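Local coordinates for protein isomaltodextranase (Arthrobacter globiformis, PDB 5AWQ) that catalyses the hydrolysis of (1->6)-alpha-D-glucosidic linkages in polysaccharides, releasing successive isomaltose units from the non-reducing ends of the chains, at residues Ile77-Gly82 with Tyr197-Phe202; Arg210-Gly215 with Gln286-Asn291; Val264-Asp269 with Leu311-Asp316. One frame throughout, in Å; residues are numbered along the deposited sequence.

Interaction 1 of 3, residues Ile77-Gly82 with Tyr197-Phe202; sequences IACTDG and YLRIDF. With GLC (alpha-D-glucopyranose), chain B; GLC (alpha-D-glucopyranose), chain C.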
loop_
_atom_site.group_PDB
_atom_site.type_symbol
_atom_site.label_atom_id
_atom_site.label_comp_id
_atom_site.label_asym_id
_atom_site.label_seq_id
_atom_site.Cartn_x
_atom_site.Cartn_y
_atom_site.Cartn_z
ATOM N N ILE A 77 -3.153 -2.963 16.638
ATOM C CA ILE A 77 -4.494 -3.226 16.123
ATOM C C ILE A 77 -4.739 -4.735 16.156
ATOM O O ILE A 77 -3.895 -5.485 15.709
ATOM C CB ILE A 77 -4.617 -2.709 14.670
ATOM C CG1 ILE A 77 -4.548 -1.183 14.598
ATOM C CG2 ILE A 77 -5.906 -3.202 14.026
ATOM C CD1 ILE A 77 -4.360 -0.621 13.206
ATOM N N ALA A 78 -5.863 -5.169 16.726
ATOM C CA ALA A 78 -6.336 -6.544 16.641
ATOM C C ALA A 78 -7.477 -6.519 15.644
ATOM O O ALA A 78 -8.456 -5.795 15.829
ATOM C CB ALA A 78 -6.811 -7.071 17.991
ATOM N N CYS A 79 -7.327 -7.276 14.559
ATOM C CA CYS A 79 -8.229 -7.172 13.416
ATOM C C CYS A 79 -8.950 -8.478 13.172
ATOM O O CYS A 79 -8.343 -9.535 13.157
ATOM C CB CYS A 79 -7.409 -6.800 12.188
ATOM S SG CYS A 79 -8.369 -6.346 10.723
ATOM N N THR A 80 -10.259 -8.402 12.979
ATOM C CA THR A 80 -11.039 -9.563 12.585
ATOM C C THR A 80 -10.850 -9.883 11.102
ATOM O O THR A 80 -10.211 -9.120 10.373
ATOM C CB THR A 80 -12.545 -9.378 12.900
ATOM O OG1 THR A 80 -13.051 -8.257 12.163
ATOM C CG2 THR A 80 -12.766 -9.148 14.374
ATOM N N ASP A 81 -11.398 -11.015 10.660
ATOM C CA ASP A 81 -11.345 -11.432 9.267
ATOM C C ASP A 81 -12.720 -11.996 8.890
ATOM O O ASP A 81 -13.743 -11.518 9.416
ATOM C CB ASP A 81 -10.162 -12.402 9.033
ATOM C CG ASP A 81 -9.806 -12.548 7.571
ATOM O OD1 ASP A 81 -9.128 -11.643 7.027
ATOM O OD2 ASP A 81 -10.224 -13.548 6.960
ATOM N N GLY A 82 -12.765 -12.957 7.977
ATOM C CA GLY A 82 -14.008 -13.507 7.483
ATOM C C GLY A 82 -14.728 -14.457 8.414
ATOM O O GLY A 82 -14.670 -14.317 9.639
ATOM N N TYR A 197 -8.972 0.990 10.790
ATOM C CA TYR A 197 -8.619 0.152 9.661
ATOM C C TYR A 197 -9.813 -0.734 9.313
ATOM O O TYR A 197 -10.247 -1.549 10.130
ATOM C CB TYR A 197 -7.428 -0.707 10.085
ATOM C CG TYR A 197 -6.790 -1.562 9.016
ATOM C CD1 TYR A 197 -6.507 -1.068 7.761
ATOM C CD2 TYR A 197 -6.474 -2.857 9.284
ATOM C CE1 TYR A 197 -5.918 -1.872 6.784
ATOM C CE2 TYR A 197 -5.883 -3.663 8.336
ATOM C CZ TYR A 197 -5.597 -3.175 7.107
ATOM O OH TYR A 197 -5.023 -4.048 6.192
ATOM N N LEU A 198 -10.315 -0.583 8.097
ATOM C CA LEU A 198 -11.462 -1.363 7.626
ATOM C C LEU A 198 -11.020 -2.161 6.399
ATOM O O LEU A 198 -10.570 -1.585 5.407
ATOM C CB LEU A 198 -12.639 -0.435 7.266
ATOM C CG LEU A 198 -13.933 -1.128 6.807
ATOM C CD1 LEU A 198 -14.559 -1.974 7.902
ATOM C CD2 LEU A 198 -14.930 -0.118 6.276
ATOM N N ARG A 199 -11.176 -3.478 6.480
ATOM C CA ARG A 199 -10.731 -4.390 5.440
ATOM C C ARG A 199 -11.937 -4.913 4.689
ATOM O O ARG A 199 -12.739 -5.653 5.229
ATOM C CB ARG A 199 -9.914 -5.515 6.052
ATOM C CG ARG A 199 -8.702 -4.990 6.799
ATOM C CD ARG A 199 -7.709 -6.065 7.127
ATOM N NE ARG A 199 -6.821 -6.270 6.005
ATOM C CZ ARG A 199 -6.822 -7.353 5.228
ATOM N NH1 ARG A 199 -5.977 -7.420 4.233
ATOM N NH2 ARG A 199 -7.665 -8.334 5.440
ATOM N N ILE A 200 -12.048 -4.464 3.446
ATOM C CA ILE A 200 -13.229 -4.677 2.603
ATOM C C ILE A 200 -12.915 -5.700 1.526
ATOM O O ILE A 200 -12.138 -5.415 0.591
ATOM C CB ILE A 200 -13.666 -3.352 1.955
ATOM C CG1 ILE A 200 -13.930 -2.285 3.040
ATOM C CG2 ILE A 200 -14.868 -3.583 1.072
ATOM C CD1 ILE A 200 -14.324 -0.933 2.485
ATOM N N ASP A 201 -13.520 -6.877 1.661
ATOM C CA ASP A 201 -13.227 -8.027 0.815
ATOM C C ASP A 201 -14.392 -8.338 -0.110
ATOM O O ASP A 201 -15.499 -7.827 0.050
ATOM C CB ASP A 201 -12.929 -9.245 1.707
ATOM C CG ASP A 201 -12.122 -10.337 1.017
ATOM O OD1 ASP A 201 -11.695 -10.157 -0.136
ATOM O OD2 ASP A 201 -11.897 -11.359 1.697
ATOM N N PHE A 202 -14.091 -9.158 -1.120
ATOM C CA PHE A 202 -15.080 -9.741 -2.014
ATOM C C PHE A 202 -15.698 -8.747 -3.003
ATOM O O PHE A 202 -16.658 -9.085 -3.665
ATOM C CB PHE A 202 -16.156 -10.522 -1.242
ATOM C CG PHE A 202 -15.658 -11.826 -0.698
ATOM C CD1 PHE A 202 -15.495 -12.917 -1.546
ATOM C CD2 PHE A 202 -15.334 -11.962 0.633
ATOM C CE1 PHE A 202 -15.061 -14.118 -1.067
ATOM C CE2 PHE A 202 -14.860 -13.161 1.115
ATOM C CZ PHE A 202 -14.718 -14.237 0.263
HETATM C C1 GLC B . -11.017 -14.370 0.634
HETATM C C2 GLC B . -9.823 -13.485 0.955
HETATM C C3 GLC B . -9.082 -13.927 2.214
HETATM C C4 GLC B . -10.063 -14.065 3.377
HETATM C C5 GLC B . -11.176 -15.018 2.936
HETATM C C6 GLC B . -12.254 -15.214 4.002
HETATM O O2 GLC B . -8.952 -13.489 -0.170
HETATM O O3 GLC B . -8.022 -13.029 2.524
HETATM O O4 GLC B . -9.394 -14.582 4.520
HETATM O O5 GLC B . -11.835 -14.534 1.773
HETATM O O6 GLC B . -13.112 -16.279 3.597
HETATM C C1 GLC C . -13.934 -16.745 4.669
HETATM C C2 GLC C . -14.590 -18.061 4.263
HETATM C C3 GLC C . -15.671 -17.875 3.209
HETATM C C4 GLC C . -16.655 -16.814 3.694
HETATM C C5 GLC C . -15.873 -15.539 3.988
HETATM C C6 GLC C . -16.746 -14.393 4.504
HETATM O O2 GLC C . -13.582 -18.961 3.800
HETATM O O3 GLC C . -16.333 -19.110 2.962
HETATM O O4 GLC C . -17.666 -16.559 2.740
HETATM O O5 GLC C . -14.918 -15.787 5.009
HETATM O O6 GLC C . -17.412 -14.721 5.714
HETATM O O HOH W 1 -8.910 -9.255 7.846
HETATM O O HOH W 2 -8.553 -10.965 4.498
#

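Interaction 2 of 3, residues Arg210-Gly215 with Gln286-Asn291; sequences RDANIG and QDAWPN. With GLC (alpha-D-glucopyranose), chain D.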
loop_
_atom_site.group_PDB
_atom_site.type_symbol
_atom_site.label_atom_id
_atom_site.label_comp_id
_atom_site.label_asym_id
_atom_site.label_seq_id
_atom_site.Cartn_x
_atom_site.Cartn_y
_atom_site.Cartn_z
ATOM N N ARG A 210 -17.634 -13.655 -10.546
ATOM C CA ARG A 210 -16.701 -14.673 -11.075
ATOM C C ARG A 210 -15.509 -14.794 -10.134
ATOM O O ARG A 210 -15.097 -13.791 -9.549
ATOM C CB ARG A 210 -16.070 -14.177 -12.409
ATOM C CG ARG A 210 -16.856 -14.224 -13.709
ATOM C CD ARG A 210 -16.066 -13.491 -14.784
ATOM N NE ARG A 210 -16.420 -13.852 -16.158
ATOM C CZ ARG A 210 -15.822 -13.360 -17.243
ATOM N NH1 ARG A 210 -14.834 -12.476 -17.128
ATOM N NH2 ARG A 210 -16.210 -13.748 -18.456
ATOM N N ASP A 211 -14.893 -15.978 -10.097
ATOM C CA ASP A 211 -13.556 -16.162 -9.538
ATOM C C ASP A 211 -12.803 -17.158 -10.415
ATOM O O ASP A 211 -13.320 -18.232 -10.722
ATOM C CB ASP A 211 -13.620 -16.653 -8.093
ATOM C CG ASP A 211 -12.270 -16.608 -7.398
ATOM O OD1 ASP A 211 -11.327 -17.325 -7.829
ATOM O OD2 ASP A 211 -12.123 -15.879 -6.407
ATOM N N ALA A 212 -11.594 -16.793 -10.825
ATOM C CA ALA A 212 -10.770 -17.651 -11.673
ATOM C C ALA A 212 -10.410 -19.003 -11.060
ATOM O O ALA A 212 -10.040 -19.915 -11.794
ATOM C CB ALA A 212 -9.504 -16.920 -12.087
ATOM N N ASN A 213 -10.493 -19.130 -9.735
ATOM C CA ASN A 213 -10.307 -20.424 -9.050
ATOM C C ASN A 213 -11.549 -21.307 -9.016
ATOM O O ASN A 213 -11.446 -22.483 -8.671
ATOM C CB ASN A 213 -9.941 -20.227 -7.568
ATOM C CG ASN A 213 -8.533 -19.742 -7.340
ATOM O OD1 ASN A 213 -8.259 -19.114 -6.309
ATOM N ND2 ASN A 213 -7.631 -20.042 -8.260
ATOM N N ILE A 214 -12.717 -20.744 -9.297
ATOM C CA ILE A 214 -13.986 -21.427 -9.022
ATOM C C ILE A 214 -14.868 -21.554 -10.259
ATOM O O ILE A 214 -15.315 -22.662 -10.611
ATOM C CB ILE A 214 -14.793 -20.708 -7.913
ATOM C CG1 ILE A 214 -14.007 -20.713 -6.599
ATOM C CG2 ILE A 214 -16.154 -21.388 -7.745
ATOM C CD1 ILE A 214 -14.616 -19.920 -5.464
ATOM N N GLY A 215 -15.117 -20.414 -10.906
ATOM C CA GLY A 215 -16.180 -20.268 -11.874
ATOM C C GLY A 215 -17.100 -19.141 -11.478
ATOM O O GLY A 215 -16.664 -18.160 -10.887
ATOM N N GLN A 286 -2.113 -12.947 -14.555
ATOM C CA GLN A 286 -3.413 -13.195 -15.203
ATOM C C GLN A 286 -4.250 -11.932 -15.030
ATOM O O GLN A 286 -3.980 -11.132 -14.112
ATOM C CB GLN A 286 -4.115 -14.397 -14.560
ATOM C CG GLN A 286 -4.479 -14.178 -13.091
ATOM C CD GLN A 286 -5.158 -15.359 -12.405
ATOM O OE1 GLN A 286 -5.986 -15.174 -11.475
ATOM N NE2 GLN A 286 -4.782 -16.567 -12.790
ATOM N N ASP A 287 -5.292 -11.776 -15.843
ATOM C CA ASP A 287 -6.123 -10.562 -15.801
ATOM C C ASP A 287 -7.144 -10.523 -14.659
ATOM O O ASP A 287 -7.730 -9.485 -14.379
ATOM C CB ASP A 287 -6.744 -10.240 -17.182
ATOM C CG ASP A 287 -7.838 -11.204 -17.618
ATOM O OD1 ASP A 287 -8.052 -12.263 -17.014
ATOM O OD2 ASP A 287 -8.518 -10.860 -18.624
ATOM N N ALA A 288 -7.295 -11.626 -13.965
ATOM C CA ALA A 288 -8.313 -11.791 -12.944
ATOM C C ALA A 288 -7.714 -11.776 -11.558
ATOM O O ALA A 288 -6.538 -12.109 -11.367
ATOM C CB ALA A 288 -9.012 -13.109 -13.159
ATOM N N TRP A 289 -8.529 -11.425 -10.574
ATOM C CA TRP A 289 -8.110 -11.514 -9.170
ATOM C C TRP A 289 -7.583 -12.907 -8.842
ATOM O O TRP A 289 -8.243 -13.891 -9.137
ATOM C CB TRP A 289 -9.270 -11.201 -8.208
ATOM C CG TRP A 289 -9.020 -11.795 -6.841
ATOM C CD1 TRP A 289 -9.541 -12.951 -6.345
ATOM C CD2 TRP A 289 -8.081 -11.321 -5.868
ATOM N NE1 TRP A 289 -9.016 -13.209 -5.102
ATOM C CE2 TRP A 289 -8.108 -12.225 -4.793
ATOM C CE3 TRP A 289 -7.254 -10.197 -5.785
ATOM C CZ2 TRP A 289 -7.346 -12.043 -3.644
ATOM C CZ3 TRP A 289 -6.471 -10.033 -4.659
ATOM C CH2 TRP A 289 -6.518 -10.952 -3.601
ATOM N N PRO A 290 -6.395 -13.003 -8.226
ATOM C CA PRO A 290 -5.363 -11.998 -8.054
ATOM C C PRO A 290 -4.443 -12.018 -9.264
ATOM O O PRO A 290 -4.136 -13.107 -9.788
ATOM C CB PRO A 290 -4.613 -12.493 -6.824
ATOM C CG PRO A 290 -4.690 -13.975 -6.924
ATOM C CD PRO A 290 -6.005 -14.284 -7.599
ATOM N N ASN A 291 -3.973 -10.863 -9.707
ATOM C CA ASN A 291 -3.184 -10.848 -10.935
ATOM C C ASN A 291 -1.957 -11.732 -10.810
ATOM O O ASN A 291 -1.644 -12.524 -11.715
ATOM C CB ASN A 291 -2.779 -9.442 -11.348
ATOM C CG ASN A 291 -3.967 -8.549 -11.572
ATOM O OD1 ASN A 291 -4.697 -8.689 -12.573
ATOM N ND2 ASN A 291 -4.202 -7.668 -10.651
HETATM C C1 GLC D . -11.485 -18.132 -3.084
HETATM C C2 GLC D . -11.061 -16.692 -3.425
HETATM C C3 GLC D . -10.336 -16.096 -2.237
HETATM C C4 GLC D . -11.228 -16.150 -0.984
HETATM C C5 GLC D . -11.692 -17.586 -0.722
HETATM C C6 GLC D . -12.770 -17.646 0.360
HETATM O O1 GLC D . -10.399 -19.018 -2.884
HETATM O O2 GLC D . -10.241 -16.610 -4.583
HETATM O O3 GLC D . -9.953 -14.767 -2.526
HETATM O O4 GLC D . -10.517 -15.634 0.136
HETATM O O5 GLC D . -12.254 -18.143 -1.901
HETATM O O6 GLC D . -12.919 -18.960 0.874
HETATM O O HOH W 3 -8.739 -16.375 -7.912
HETATM O O HOH W 4 -10.834 -14.063 -10.139
#

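Interaction 3 of 3, residues Val264-Asp269 with Leu311-Asp316; sequences VRINAD and LILDGD. With GLC (alpha-D-glucopyranose), chain B; GLC (alpha-D-glucopyranose), chain D.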
loop_
_atom_site.group_PDB
_atom_site.type_symbol
_atom_site.label_atom_id
_atom_site.label_comp_id
_atom_site.label_asym_id
_atom_site.label_seq_id
_atom_site.Cartn_x
_atom_site.Cartn_y
_atom_site.Cartn_z
ATOM N N VAL A 264 -4.197 -2.229 -1.313
ATOM C CA VAL A 264 -4.694 -3.272 -2.201
ATOM C C VAL A 264 -3.916 -4.570 -1.982
ATOM O O VAL A 264 -2.682 -4.563 -1.939
ATOM C CB VAL A 264 -4.605 -2.900 -3.702
ATOM C CG1 VAL A 264 -5.658 -1.866 -4.049
ATOM C CG2 VAL A 264 -3.214 -2.431 -4.102
ATOM N N ARG A 265 -4.633 -5.677 -1.826
ATOM C CA ARG A 265 -3.999 -6.995 -1.841
ATOM C C ARG A 265 -3.372 -7.262 -3.199
ATOM O O ARG A 265 -4.009 -7.034 -4.239
ATOM C CB ARG A 265 -5.006 -8.089 -1.505
ATOM C CG ARG A 265 -5.149 -8.368 -0.009
ATOM C CD ARG A 265 -4.084 -9.321 0.529
ATOM N NE ARG A 265 -4.196 -10.590 -0.174
ATOM C CZ ARG A 265 -5.146 -11.500 0.015
ATOM N NH1 ARG A 265 -6.038 -11.374 0.986
ATOM N NH2 ARG A 265 -5.191 -12.557 -0.799
ATOM N N ILE A 266 -2.148 -7.793 -3.166
ATOM C CA ILE A 266 -1.372 -8.046 -4.382
ATOM C C ILE A 266 -1.005 -9.509 -4.611
ATOM O O ILE A 266 -0.223 -9.826 -5.522
ATOM C CB ILE A 266 -0.131 -7.126 -4.471
ATOM C CG1 ILE A 266 0.793 -7.188 -3.228
ATOM C CG2 ILE A 266 -0.576 -5.689 -4.690
ATOM C CD1 ILE A 266 1.342 -8.555 -2.838
ATOM N N ASN A 267 -1.619 -10.392 -3.833
ATOM C CA ASN A 267 -1.322 -11.827 -3.867
ATOM C C ASN A 267 -2.528 -12.666 -3.540
ATOM O O ASN A 267 -3.513 -12.172 -2.992
ATOM C CB ASN A 267 -0.180 -12.159 -2.895
ATOM C CG ASN A 267 -0.493 -11.826 -1.430
ATOM O OD1 ASN A 267 -1.258 -10.891 -1.114
ATOM N ND2 ASN A 267 0.151 -12.554 -0.520
ATOM N N ALA A 268 -2.457 -13.933 -3.916
ATOM C CA ALA A 268 -3.375 -14.929 -3.394
ATOM C C ALA A 268 -3.202 -15.054 -1.878
ATOM O O ALA A 268 -2.169 -14.658 -1.310
ATOM C CB ALA A 268 -3.118 -16.279 -4.061
ATOM N N ASP A 269 -4.205 -15.635 -1.234
ATOM C CA ASP A 269 -4.243 -15.708 0.220
ATOM C C ASP A 269 -3.035 -16.413 0.806
ATOM O O ASP A 269 -2.505 -17.362 0.214
ATOM C CB ASP A 269 -5.457 -16.511 0.677
ATOM C CG ASP A 269 -6.760 -15.902 0.274
ATOM O OD1 ASP A 269 -6.822 -14.701 -0.102
ATOM O OD2 ASP A 269 -7.747 -16.633 0.371
ATOM N N LEU A 311 -0.787 3.977 -3.660
ATOM C CA LEU A 311 -1.340 2.865 -2.886
ATOM C C LEU A 311 -0.262 2.241 -2.015
ATOM O O LEU A 311 0.918 2.234 -2.374
ATOM C CB LEU A 311 -1.889 1.789 -3.814
ATOM C CG LEU A 311 -3.272 2.094 -4.393
ATOM C CD1 LEU A 311 -3.596 1.210 -5.590
ATOM C CD2 LEU A 311 -4.323 1.951 -3.310
ATOM N N ILE A 312 -0.685 1.739 -0.862
ATOM C CA ILE A 312 0.117 0.792 -0.099
ATOM C C ILE A 312 -0.236 -0.614 -0.580
ATOM O O ILE A 312 -1.414 -0.975 -0.659
ATOM C CB ILE A 312 -0.128 0.955 1.404
ATOM C CG1 ILE A 312 0.406 2.319 1.855
ATOM C CG2 ILE A 312 0.506 -0.214 2.153
ATOM C CD1 ILE A 312 -0.118 2.794 3.180
ATOM N N LEU A 313 0.789 -1.403 -0.906
ATOM C CA LEU A 313 0.570 -2.770 -1.347
ATOM C C LEU A 313 0.529 -3.739 -0.162
ATOM O O LEU A 313 1.386 -3.680 0.720
ATOM C CB LEU A 313 1.658 -3.172 -2.342
ATOM C CG LEU A 313 1.887 -2.208 -3.505
ATOM C CD1 LEU A 313 2.924 -2.793 -4.467
ATOM C CD2 LEU A 313 0.605 -1.860 -4.252
ATOM N N ASP A 314 -0.485 -4.593 -0.167
ATOM C CA ASP A 314 -0.787 -5.490 0.949
ATOM C C ASP A 314 -0.414 -6.921 0.569
ATOM O O ASP A 314 -1.032 -7.507 -0.315
ATOM C CB ASP A 314 -2.282 -5.347 1.267
ATOM C CG ASP A 314 -2.784 -6.251 2.375
ATOM O OD1 ASP A 314 -2.029 -7.038 2.958
ATOM O OD2 ASP A 314 -3.988 -6.146 2.643
ATOM N N GLY A 315 0.622 -7.441 1.219
ATOM C CA GLY A 315 1.073 -8.816 1.021
ATOM C C GLY A 315 0.385 -9.862 1.877
ATOM O O GLY A 315 0.846 -10.998 1.949
ATOM N N ASP A 316 -0.747 -9.498 2.471
ATOM C CA ASP A 316 -1.551 -10.407 3.283
ATOM C C ASP A 316 -0.911 -10.720 4.632
ATOM O O ASP A 316 -0.325 -9.835 5.250
ATOM C CB ASP A 316 -1.979 -11.663 2.495
ATOM C CG ASP A 316 -3.311 -12.233 2.980
ATOM O OD1 ASP A 316 -4.179 -11.469 3.436
ATOM O OD2 ASP A 316 -3.507 -13.439 2.848
HETATM C C1 GLC B . -11.017 -14.370 0.634
HETATM C C2 GLC B . -9.823 -13.485 0.955
HETATM C C3 GLC B . -9.082 -13.927 2.214
HETATM C C4 GLC B . -10.063 -14.065 3.377
HETATM C C5 GLC B . -11.176 -15.018 2.936
HETATM C C6 GLC B . -12.254 -15.214 4.002
HETATM O O2 GLC B . -8.952 -13.489 -0.170
HETATM O O3 GLC B . -8.022 -13.029 2.524
HETATM O O4 GLC B . -9.394 -14.582 4.520
HETATM O O5 GLC B . -11.835 -14.534 1.773
HETATM O O6 GLC B . -13.112 -16.279 3.597
HETATM C C1 GLC D . -11.485 -18.132 -3.084
HETATM C C2 GLC D . -11.061 -16.692 -3.425
HETATM C C3 GLC D . -10.336 -16.096 -2.237
HETATM C C4 GLC D . -11.228 -16.150 -0.984
HETATM C C5 GLC D . -11.692 -17.586 -0.722
HETATM C C6 GLC D . -12.770 -17.646 0.360
HETATM O O1 GLC D . -10.399 -19.018 -2.884
HETATM O O2 GLC D . -10.241 -16.610 -4.583
HETATM O O3 GLC D . -9.953 -14.767 -2.526
HETATM O O4 GLC D . -10.517 -15.634 0.136
HETATM O O5 GLC D . -12.254 -18.143 -1.901
HETATM O O6 GLC D . -12.919 -18.960 0.874
#

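Interaction 1 of 3, residues Ile77-Gly82 with Tyr197-Phe202
Strands 77-79 and 197-200, which meet through Cys79, Tyr197 and Arg199, run in nearly the same direction, their axes 24° apart and 9.4 Å distant at closest approach. No backbone hydrogen bond joins them, because strand 120-124 lies between them in the parallel sheet; the contact is made by side chains reaching inward. Cys79 turns its SG anti to the backbone N (chi1 -170°), which brings the sulfur to 3.7 Å from CD of Arg199 and obliquely beside the Tyr197 ring. Arg199 lays its CG over one face of that ring, bends at chi3 (85°) and gives NE to Tyr197 OH at 2.9 Å, in the guanidinium plane. NH1 of Arg199 has its own partner in Asp314. The remaining pairing, Asp81 OD1 to Arg199 NH2, is a long salt bridge of 4.0 Å, and two waters bridge the gap, each donating to Asp81 OD1 (2.7 Å for one) and accepting from Arg199 NH2. Asp81 OD2 accepts from O4 of the chain B glucose at 2.8 Å and from Gly82 N, the latter above the carboxylate plane. With an alanine here, that sugar hydroxyl would probably lose its acceptor and the two waters on Arg199 NH2 the carboxylate that anchors them. Beyond the strand, Asp201, probably the nucleophile, places OD2 3.3 Å from C1 of the same glucose, and Phe202 CZ approaches its ring oxygen. A carboxylate held by its neighbouring backbone N-H and, through waters, by the arginine is thus suited to reading O4 while Asp201 faces the anomeric carbon.

Interaction 2 of 3, residues Arg210-Gly215 with Gln286-Asn291
Asp211 and Trp289 meet at the sugar-binding end of this contact: OD2 of Asp211 lies in the indole plane, at its edge, 3.9 Å from CD1 of Trp289. Both residues are buried, and both hold the chain D glucose. O2 of the sugar donates to Asp211 OD2 at 2.7 Å, while Trp289 NE1 donates to O3 at 3.2 Å with an N-H...O angle of 149°. Trp289 has its CG anti to the backbone N (chi1 158°), which carries the indole away from its own chain to the glucose, and CB of Pro290, which follows a cis peptide, covers one face of the ring. Asp211 is fixed at both oxygens: OD2 also accepts from Trp205 NE1, and OD1 uses its anti lone pair for Asn213 N at 2.8 Å, an Asx turn.

The outer side is much looser. There the segments touch through methyl groups, Ala212 CB against Ala288 CB at 4.0 Å, with Ala212 exposed, and no direct hydrogen bond crosses the contact. Two waters do the joining instead. Both donate to Trp289 O; one also donates to Asp211 OD1, and the other accepts from Ala212 N at 2.9 Å. Within segment 210-215, Ile214 and Gly215 both face Asp211 in a classic beta bulge, which Asp211 O secures by accepting from both amides.

Since O4 of this glucose is bonded to C1 of the chain B glucose, 1.4 Å away, the pair of loops is consistent with the aglycone-side (+1) subsite of a glycoside hydrolase cleft.

Interaction 3 of 3, residues Val264-Asp269 with Leu311-Asp316
Asp314 O is gripped by two groups of segment 264-269: Ile266 N donates to it at 3.1 Å, and the CA-H of Arg265 points at it. With bonds from Asp314 N to Val264 O (2.8 Å) and from Val264 N to Ile312 O, these make two parallel bridges between strands 263-265 and 312-314. On one sheet face Val264 CG2 lies 3.9 Å from Leu313 CD2; on the other stand Arg265 and Asp314.

Bends at chi2 and chi3 (-83° and -60°) fold the Arg265 guanidinium back among the carbonyls and carboxylates of its own loop. NH2 donates in plane to Asn267 O and to the anti lone pair of Asp269 OD1, both at 2.8 Å, and NE reaches Asn267 OD1. Asp316 stacks its carboxylate over one guanidinium face, OD1 3.1 Å from NH1 in a purely charge-based pairing; its OD2 accepts from Ala270 N. Asn267 ND2 donates to Gly315 O from well above the carbonyl plane.

Arg265 NH1 is thereby aimed at O3 of the chain B glucose (3.0 Å), whose O2 makes a very short bond to Asp269 OD1 (2.5 Å). Two carboxylates around one arginine probably stabilise its charge and fix the polar wall recognising O2 and O3.

How the interactions relate
Interactions 1 and 3 share one parallel eight-stranded sheet, the (beta/alpha)8 barrel of a family 27 glycoside hydrolase, with centres about 13 Å apart; they join directly where Arg199 NH1 meets Asp314 OD2 at 2.8 Å. Interaction 2 lies in loops that follow the C-terminal ends of the barrel strands, its centre about 15 Å from that of interaction 3 and 21 Å from that of interaction 1. Along the chain interaction 1 closes first, after which the segments of interactions 2 and 3 alternate, and Trp289 CH2 packs on Arg265 NH2. Interactions 1 and 3 hold the chain B glucose and interactions 2 and 3 both touch the chain D glucose, so distant segments converge on one bound oligosaccharide.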